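Local coordinates for glycosyl hydrolase, family 8 (Clostridium perfringens, PDB 3REN), which probably hydrolyses alpha-glucan linkages as an alpha-amylase, built on the (alpha/alpha)6-barrel seen in family 8 glycosyl hydrolases, at residues A[304-309]-A[343-348]; A[282-287]-A[334-339]. All coordinates share one frame; numbering follows the deposited sequence.

Interaction 1. Residues A[304-309]-A[343-348]; sequences KAIDKL and LAFQKY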
ATOM      1  N   LYS A 304      16.350  -7.928  -9.142  1.00 16.76           N
ATOM      2  CA  LYS A 304      15.442  -8.796  -9.893  1.00 16.49           C
ATOM      3  C   LYS A 304      14.040  -8.190  -9.950  1.00 16.00           C
ATOM      4  O   LYS A 304      13.400  -8.198 -11.003  1.00 15.32           O
ATOM      5  CB  LYS A 304      15.367 -10.157  -9.214  1.00 17.34           C
ATOM      6  CG  LYS A 304      15.044 -11.311 -10.161  1.00 19.50           C
ATOM      7  CD  LYS A 304      15.335 -12.676  -9.512  1.00 25.12           C
ATOM      8  CE  LYS A 304      16.016 -13.675 -10.513  1.00 28.45           C
ATOM      9  NZ  LYS A 304      15.155 -14.122 -11.638  1.00 26.56           N
ATOM     10  N   ALA A 305      13.559  -7.709  -8.791  1.00 15.72           N
ATOM     11  CA  ALA A 305      12.269  -7.057  -8.704  1.00 15.06           C
ATOM     12  C   ALA A 305      12.290  -5.722  -9.471  1.00 15.74           C
ATOM     13  O   ALA A 305      11.356  -5.437 -10.216  1.00 14.95           O
ATOM     14  CB  ALA A 305      11.862  -6.859  -7.237  1.00 15.47           C
ATOM     15  N   ILE A 306      13.351  -4.915  -9.308  1.00 15.72           N
ATOM     16  CA  ILE A 306      13.456  -3.643 -10.039  1.00 15.95           C
ATOM     17  C   ILE A 306      13.522  -3.844 -11.579  1.00 16.37           C
ATOM     18  O   ILE A 306      12.945  -3.078 -12.348  1.00 16.61           O
ATOM     19  CB  ILE A 306      14.692  -2.831  -9.577  1.00 16.09           C
ATOM     20  CG1 ILE A 306      14.570  -2.402  -8.090  1.00 16.93           C
ATOM     21  CG2 ILE A 306      14.914  -1.616 -10.474  1.00 15.52           C
ATOM     22  CD1 ILE A 306      13.427  -1.395  -7.755  1.00 19.53           C
ATOM     23  N   ASP A 307      14.246  -4.867 -12.023  1.00 16.72           N
ATOM     24  CA  ASP A 307      14.329  -5.164 -13.436  1.00 16.86           C
ATOM     25  C   ASP A 307      12.955  -5.409 -14.015  1.00 15.37           C
ATOM     26  O   ASP A 307      12.681  -4.955 -15.115  1.00 16.32           O
ATOM     27  CB  ASP A 307      15.265  -6.348 -13.714  1.00 18.39           C
ATOM     28  CG  ASP A 307      16.746  -5.955 -13.630  1.00 23.45           C
ATOM     29  OD1 ASP A 307      17.073  -4.743 -13.521  1.00 29.90           O
ATOM     30  OD2 ASP A 307      17.598  -6.866 -13.639  1.00 30.87           O
ATOM     31  N   LYS A 308      12.080  -6.096 -13.284  1.00 14.62           N
ATOM     32  CA  LYS A 308      10.700  -6.280 -13.772  1.00 13.59           C
ATOM     33  C   LYS A 308       9.949  -4.970 -13.910  1.00 13.50           C
ATOM     34  O   LYS A 308       9.196  -4.792 -14.869  1.00 12.72           O
ATOM     35  CB  LYS A 308       9.873  -7.227 -12.895  1.00 13.63           C
ATOM     36  CG  LYS A 308      10.388  -8.622 -12.870  1.00 14.95           C
ATOM     37  CD  LYS A 308      10.176  -9.285 -14.206  1.00 13.26           C
ATOM     38  CE  LYS A 308      10.405 -10.802 -14.094  1.00 17.30           C
ATOM     39  NZ  LYS A 308      10.122 -11.406 -15.427  1.00 17.08           N
ATOM     40  N   LEU A 309      10.132  -4.071 -12.943  1.00 13.11           N
ATOM     41  CA  LEU A 309       9.475  -2.767 -13.001  1.00 13.43           C
ATOM     42  C   LEU A 309      10.026  -1.938 -14.157  1.00 14.51           C
ATOM     43  O   LEU A 309       9.278  -1.320 -14.884  1.00 14.88           O
ATOM     44  CB  LEU A 309       9.573  -2.015 -11.653  1.00 13.07           C
ATOM     45  CG  LEU A 309       8.839  -2.588 -10.431  1.00 11.95           C
ATOM     46  CD1 LEU A 309       9.085  -1.639  -9.225  1.00 14.12           C
ATOM     47  CD2 LEU A 309       7.339  -2.683 -10.710  1.00 11.09           C
ATOM     48  N   LEU A 343       7.233   4.263  -5.088  1.00 11.19           N
ATOM     49  CA  LEU A 343       7.920   3.869  -3.855  1.00 11.40           C
ATOM     50  C   LEU A 343       9.116   2.917  -4.053  1.00 11.23           C
ATOM     51  O   LEU A 343      10.152   3.089  -3.393  1.00 10.81           O
ATOM     52  CB  LEU A 343       6.938   3.291  -2.820  1.00 10.96           C
ATOM     53  CG  LEU A 343       5.891   4.323  -2.352  1.00 13.97           C
ATOM     54  CD1 LEU A 343       4.781   3.709  -1.542  1.00 13.20           C
ATOM     55  CD2 LEU A 343       6.522   5.482  -1.499  1.00 12.63           C
ATOM     56  N   ALA A 344       8.974   1.897  -4.919  1.00 10.70           N
ATOM     57  CA  ALA A 344      10.123   0.986  -5.225  1.00 10.81           C
ATOM     58  C   ALA A 344      11.242   1.711  -5.993  1.00 10.72           C
ATOM     59  O   ALA A 344      12.415   1.568  -5.644  1.00 11.23           O
ATOM     60  CB  ALA A 344       9.652  -0.233  -6.011  1.00 10.62           C
ATOM     61  N   PHE A 345      10.895   2.495  -7.021  1.00 11.61           N
ATOM     62  CA  PHE A 345      11.946   3.181  -7.802  1.00 12.37           C
ATOM     63  C   PHE A 345      12.662   4.191  -6.892  1.00 14.00           C
ATOM     64  O   PHE A 345      13.854   4.463  -7.086  1.00 15.04           O
ATOM     65  CB  PHE A 345      11.397   3.904  -9.039  1.00 12.72           C
ATOM     66  CG  PHE A 345      11.148   3.005 -10.235  1.00 12.89           C
ATOM     67  CD1 PHE A 345      12.014   1.943 -10.531  1.00 13.08           C
ATOM     68  CD2 PHE A 345      10.071   3.241 -11.067  1.00 12.35           C
ATOM     69  CE1 PHE A 345      11.817   1.128 -11.640  1.00 11.08           C
ATOM     70  CE2 PHE A 345       9.834   2.411 -12.194  1.00 14.48           C
ATOM     71  CZ  PHE A 345      10.712   1.362 -12.479  1.00 13.46           C
ATOM     72  N   GLN A 346      11.950   4.769  -5.916  1.00 13.85           N
ATOM     73  CA  GLN A 346      12.604   5.703  -4.950  1.00 14.14           C
ATOM     74  C   GLN A 346      13.807   5.083  -4.203  1.00 14.90           C
ATOM     75  O   GLN A 346      14.750   5.802  -3.833  1.00 15.10           O
ATOM     76  CB  GLN A 346      11.581   6.244  -3.955  1.00 13.18           C
ATOM     77  CG  GLN A 346      12.109   7.251  -2.927  1.00 15.85           C
ATOM     78  CD  GLN A 346      10.965   7.858  -2.127  1.00 16.87           C
ATOM     79  OE1 GLN A 346      10.158   7.134  -1.537  1.00 17.84           O
ATOM     80  NE2 GLN A 346      10.851   9.192  -2.160  1.00 15.27           N
ATOM     81  N   LYS A 347      13.758   3.776  -3.948  1.00 14.80           N
ATOM     82  CA  LYS A 347      14.891   3.044  -3.349  1.00 16.76           C
ATOM     83  C   LYS A 347      16.013   2.662  -4.321  1.00 17.43           C
ATOM     84  O   LYS A 347      17.065   2.191  -3.885  1.00 18.69           O
ATOM     85  CB  LYS A 347      14.404   1.749  -2.709  1.00 16.59           C
ATOM     86  CG  LYS A 347      13.380   1.944  -1.594  1.00 17.81           C
ATOM     87  CD  LYS A 347      13.826   2.969  -0.595  1.00 20.50           C
ATOM     88  CE  LYS A 347      13.097   2.692   0.723  1.00 23.39           C
ATOM     89  NZ  LYS A 347      12.860   3.935   1.404  1.00 26.11           N
ATOM     90  N   TYR A 348      15.765   2.798  -5.616  1.00 17.32           N
ATOM     91  CA  TYR A 348      16.704   2.402  -6.671  1.00 19.52           C
ATOM     92  C   TYR A 348      17.655   3.572  -6.984  1.00 20.89           C
ATOM     93  O   TYR A 348      17.246   4.606  -7.502  1.00 21.04           O
ATOM     94  CB  TYR A 348      15.923   1.930  -7.928  1.00 18.16           C
ATOM     95  CG  TYR A 348      16.757   1.552  -9.152  1.00 19.53           C
ATOM     96  CD1 TYR A 348      17.837   0.673  -9.045  1.00 19.07           C
ATOM     97  CD2 TYR A 348      16.435   2.051 -10.420  1.00 19.03           C
ATOM     98  CE1 TYR A 348      18.597   0.310 -10.165  1.00 22.62           C
ATOM     99  CE2 TYR A 348      17.189   1.699 -11.552  1.00 21.02           C
ATOM    100  CZ  TYR A 348      18.258   0.814 -11.409  1.00 24.49           C
ATOM    101  OH  TYR A 348      19.010   0.440 -12.493  1.00 25.76           O
TER
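I306 lays its CG2 methyl squarely over one face of the Y348 ring, 3.8 Å from the ring centroid and only 8° off the ring normal, a CH-pi contact. A beta-branched residue suits this place because its two arms part: CG2 stands anti to the backbone N and takes the tyrosine, while CG1 lies beside that N and carries CD1 to the carbonyl O of A344, 3.8 Å away. The same CG2 also meets the rim of F345, near the plane of that ring, at 4.3 Å from CE1. One turn on, L309 continues the apolar strip. Its CB comes obliquely to CZ of F345 at 3.7 Å, and its CD1 touches the CB of A344 at 3.6 Å. Alanine fits here, its single methyl leaving room for the leucine branch. The five touching residues are buried and the side-chain contacts across it are apolar; the polar end of Y348 is served by K310, whose NZ hydrogen-bonds its OH. Within the (alpha/alpha)6-barrel the contact joins helix 299-312 to the C-terminal part of helix 335-346 and Y348 beyond it, with helix 21-33 packing against F345 and Y348 and helix 283-296 against A305 and L309.

Interaction 2. Residues A[282-287]-A[334-339]; sequences SPSIYS and YSFDNL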
ATOM      1  N   SER A 282       1.934  -8.107 -11.641  1.00 16.15           N
ATOM      2  CA  SER A 282       1.474  -6.777 -11.222  1.00 16.07           C
ATOM      3  C   SER A 282       2.659  -5.924 -10.770  1.00 14.10           C
ATOM      4  O   SER A 282       3.475  -6.391 -10.015  1.00 14.02           O
ATOM      5  CB  SER A 282       0.478  -6.991 -10.054  1.00 16.39           C
ATOM      6  OG  SER A 282       0.412  -5.898  -9.175  1.00 18.83           O
ATOM      7  N   PRO A 283       2.748  -4.656 -11.210  1.00 13.33           N
ATOM      8  CA  PRO A 283       3.782  -3.772 -10.640  1.00 12.31           C
ATOM      9  C   PRO A 283       3.722  -3.675  -9.094  1.00 11.78           C
ATOM     10  O   PRO A 283       4.744  -3.453  -8.470  1.00 11.56           O
ATOM     11  CB  PRO A 283       3.438  -2.396 -11.244  1.00 12.68           C
ATOM     12  CG  PRO A 283       2.645  -2.737 -12.507  1.00 13.91           C
ATOM     13  CD  PRO A 283       1.876  -3.960 -12.180  1.00 13.49           C
ATOM     14  N   SER A 284       2.540  -3.832  -8.491  1.00 10.34           N
ATOM     15  CA  SER A 284       2.411  -3.737  -7.019  1.00 11.14           C
ATOM     16  C   SER A 284       3.075  -4.902  -6.301  1.00 10.71           C
ATOM     17  O   SER A 284       3.637  -4.734  -5.213  1.00 11.67           O
ATOM     18  CB  SER A 284       0.942  -3.639  -6.618  1.00 10.59           C
ATOM     19  OG  SER A 284       0.444  -2.390  -7.028  1.00 16.13           O
ATOM     20  N   ILE A 285       2.990  -6.086  -6.899  1.00 10.95           N
ATOM     21  CA  ILE A 285       3.690  -7.265  -6.388  0.50 11.22           C
ATOM     22  C   ILE A 285       5.188  -7.004  -6.418  1.00 11.22           C
ATOM     23  O   ILE A 285       5.880  -7.123  -5.391  1.00 11.38           O
ATOM     24  CB  ILE A 285       3.421  -8.467  -7.268  0.50 11.20           C
ATOM     25  CG1 ILE A 285       1.936  -8.797  -7.255  0.50 11.92           C
ATOM     26  CG2 ILE A 285       4.291  -9.675  -6.831  0.50 10.27           C
ATOM     27  CD1 ILE A 285       1.530  -9.524  -6.064  0.50 12.09           C
ATOM     28  N   TYR A 286       5.697  -6.651  -7.613  1.00 11.18           N
ATOM     29  CA  TYR A 286       7.155  -6.395  -7.748  1.00 11.75           C
ATOM     30  C   TYR A 286       7.657  -5.264  -6.865  1.00 11.59           C
ATOM     31  O   TYR A 286       8.743  -5.361  -6.298  1.00 11.94           O
ATOM     32  CB  TYR A 286       7.552  -6.168  -9.212  1.00 10.78           C
ATOM     33  CG  TYR A 286       7.441  -7.444 -10.031  1.00 11.54           C
ATOM     34  CD1 TYR A 286       8.066  -8.623  -9.601  1.00 11.49           C
ATOM     35  CD2 TYR A 286       6.689  -7.480 -11.200  1.00  8.09           C
ATOM     36  CE1 TYR A 286       7.974  -9.823 -10.331  1.00 10.67           C
ATOM     37  CE2 TYR A 286       6.586  -8.679 -11.958  1.00 11.54           C
ATOM     38  CZ  TYR A 286       7.236  -9.838 -11.506  1.00 13.04           C
ATOM     39  OH  TYR A 286       7.150 -11.005 -12.229  1.00 11.52           O
ATOM     40  N   SER A 287       6.852  -4.202  -6.746  1.00 11.14           N
ATOM     41  CA  SER A 287       7.142  -3.106  -5.812  1.00 12.29           C
ATOM     42  C   SER A 287       7.341  -3.567  -4.411  1.00 12.16           C
ATOM     43  O   SER A 287       8.312  -3.167  -3.774  1.00 12.66           O
ATOM     44  CB  SER A 287       6.029  -2.052  -5.833  1.00 12.96           C
ATOM     45  OG  SER A 287       5.997  -1.418  -7.101  1.00 16.11           O
ATOM     46  N   TYR A 334      -4.008   2.067 -13.533  1.00 13.80           N
ATOM     47  CA  TYR A 334      -4.407   2.098 -12.134  1.00 15.61           C
ATOM     48  C   TYR A 334      -3.399   2.861 -11.295  1.00 15.27           C
ATOM     49  O   TYR A 334      -2.229   2.483 -11.253  1.00 16.33           O
ATOM     50  CB  TYR A 334      -4.613   0.659 -11.564  1.00 16.36           C
ATOM     51  CG  TYR A 334      -5.931   0.111 -12.044  1.00 21.74           C
ATOM     52  CD1 TYR A 334      -6.065  -0.433 -13.321  1.00 26.58           C
ATOM     53  CD2 TYR A 334      -7.085   0.249 -11.252  1.00 28.01           C
ATOM     54  CE1 TYR A 334      -7.321  -0.872 -13.792  1.00 29.84           C
ATOM     55  CE2 TYR A 334      -8.330  -0.185 -11.701  1.00 30.01           C
ATOM     56  CZ  TYR A 334      -8.437  -0.744 -12.970  1.00 32.65           C
ATOM     57  OH  TYR A 334      -9.677  -1.171 -13.402  1.00 35.98           O
ATOM     58  N   SER A 335      -3.856   3.908 -10.610  1.00 14.05           N
ATOM     59  CA  SER A 335      -2.981   4.726  -9.787  1.00 14.65           C
ATOM     60  C   SER A 335      -2.244   3.849  -8.795  1.00 13.67           C
ATOM     61  O   SER A 335      -1.061   4.037  -8.519  1.00 11.73           O
ATOM     62  CB  SER A 335      -3.793   5.815  -9.053  1.00 14.55           C
ATOM     63  OG  SER A 335      -4.784   5.217  -8.204  1.00 20.02           O
ATOM     64  N   PHE A 336      -2.948   2.885  -8.236  1.00 13.76           N
ATOM     65  CA  PHE A 336      -2.335   2.052  -7.199  1.00 14.82           C
ATOM     66  C   PHE A 336      -1.009   1.376  -7.640  1.00 14.74           C
ATOM     67  O   PHE A 336      -0.018   1.377  -6.885  1.00 13.48           O
ATOM     68  CB  PHE A 336      -3.345   1.018  -6.692  1.00 15.39           C
ATOM     69  CG  PHE A 336      -2.835   0.167  -5.568  1.00 14.96           C
ATOM     70  CD1 PHE A 336      -2.638   0.706  -4.301  1.00 16.71           C
ATOM     71  CD2 PHE A 336      -2.603  -1.201  -5.773  1.00 17.40           C
ATOM     72  CE1 PHE A 336      -2.186  -0.096  -3.234  1.00 19.47           C
ATOM     73  CE2 PHE A 336      -2.157  -2.016  -4.734  1.00 18.19           C
ATOM     74  CZ  PHE A 336      -1.935  -1.482  -3.462  1.00 19.25           C
ATOM     75  N   ASP A 337      -0.982   0.826  -8.853  1.00 14.76           N
ATOM     76  CA  ASP A 337       0.247   0.200  -9.352  1.00 15.38           C
ATOM     77  C   ASP A 337       1.346   1.193  -9.617  1.00 14.89           C
ATOM     78  O   ASP A 337       2.503   0.916  -9.330  1.00 15.48           O
ATOM     79  CB  ASP A 337      -0.020  -0.620 -10.605  1.00 16.01           C
ATOM     80  CG  ASP A 337      -0.765  -1.907 -10.294  1.00 19.40           C
ATOM     81  OD1 ASP A 337      -0.536  -2.483  -9.204  1.00 19.51           O
ATOM     82  OD2 ASP A 337      -1.592  -2.308 -11.120  1.00 20.32           O
ATOM     83  N   ASN A 338       0.969   2.355 -10.149  1.00 14.28           N
ATOM     84  CA  ASN A 338       1.909   3.425 -10.413  1.00 13.73           C
ATOM     85  C   ASN A 338       2.547   4.010  -9.151  1.00 13.00           C
ATOM     86  O   ASN A 338       3.767   4.223  -9.111  1.00 11.96           O
ATOM     87  CB  ASN A 338       1.265   4.502 -11.295  1.00 13.04           C
ATOM     88  CG  ASN A 338       1.092   4.021 -12.728  1.00 13.25           C
ATOM     89  OD1 ASN A 338       1.968   4.232 -13.548  1.00 10.02           O
ATOM     90  ND2 ASN A 338      -0.026   3.321 -13.018  1.00  9.24           N
ATOM     91  N   LEU A 339       1.732   4.236  -8.118  1.00 12.18           N
ATOM     92  CA  LEU A 339       2.257   4.760  -6.848  1.00 12.21           C
ATOM     93  C   LEU A 339       3.160   3.766  -6.104  1.00 12.61           C
ATOM     94  O   LEU A 339       4.177   4.168  -5.481  1.00 10.96           O
ATOM     95  CB  LEU A 339       1.115   5.243  -5.946  1.00 11.96           C
ATOM     96  CG  LEU A 339       0.424   6.490  -6.476  1.00 10.80           C
ATOM     97  CD1 LEU A 339      -1.027   6.534  -5.894  1.00  9.43           C
ATOM     98  CD2 LEU A 339       1.300   7.779  -6.145  1.00 10.83           C
TER
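S284 and D337 join two helices of the (alpha/alpha)6-barrel close to their N-terminal ends. Helix segments 283-287 and 335-339 run in nearly the same direction, at 28°, with their axes 8.6 Å apart, and the small S284 is consistent with the close approach of the chains, the CA atoms of S284 and D337 being 5.1 Å apart. The tight part is polar. The OG of S284 donates to OD1 of D337 in a hydrogen bond modelled as very short, 2.4 Å, a value to be read with caution. Serine suits the place because its short side chain puts a hydroxyl beside the carboxylate while the backbones stay close; the same OG is also hydrogen-bonded to ND2 of N340. D337 holds its carboxylate beside its own backbone N (chi1 -73°), which turns OD1 to the first turn of helix 283-296. P283, a residue well suited to a first turn because it has no N-H, and a first-turn N-H has no carbonyl of its own helix to bond to, lies across the aspartate, its CD 3.8 Å from CG of D337.

The looser side is at the partly exposed F336, whose CD2-CE2 side lies 3.5 Å from the OG of S284, which approaches it obliquely. The same side chain also packs on L232 of helix 231-243 and on E63 and L67 of helix 62-74. S282, also partly exposed, serves chiefly its own helix as N-cap, its OG accepting weak bonds from the backbone N atoms of S284 and I285. One turn further, the OG of S287 donates to the carbonyl O of P283 at 2.8 Å, from the face of the carbonyl plane opposite to the backbone N of S287.

In the fold
Interactions 1 and 2 share helix 335-346: interaction 2 uses its first turn and interaction 1 its C-terminal part, so one helix is held towards both ends by two helices that follow each other in the chain, 283-296 and 299-312. Their centres are 11 Å apart and they meet directly, L309 CD2 lying 3.5 Å from the carbonyl O of P283. Interaction 1 is a buried contact of aliphatic and aromatic side chains, with no polar bond between its segments. Interaction 2 lies nearer the centre of the chain yet among mostly partly exposed residues, though S284 itself is buried, and its main polar link is a serine-aspartate pair, modelled very short, beside a helix start.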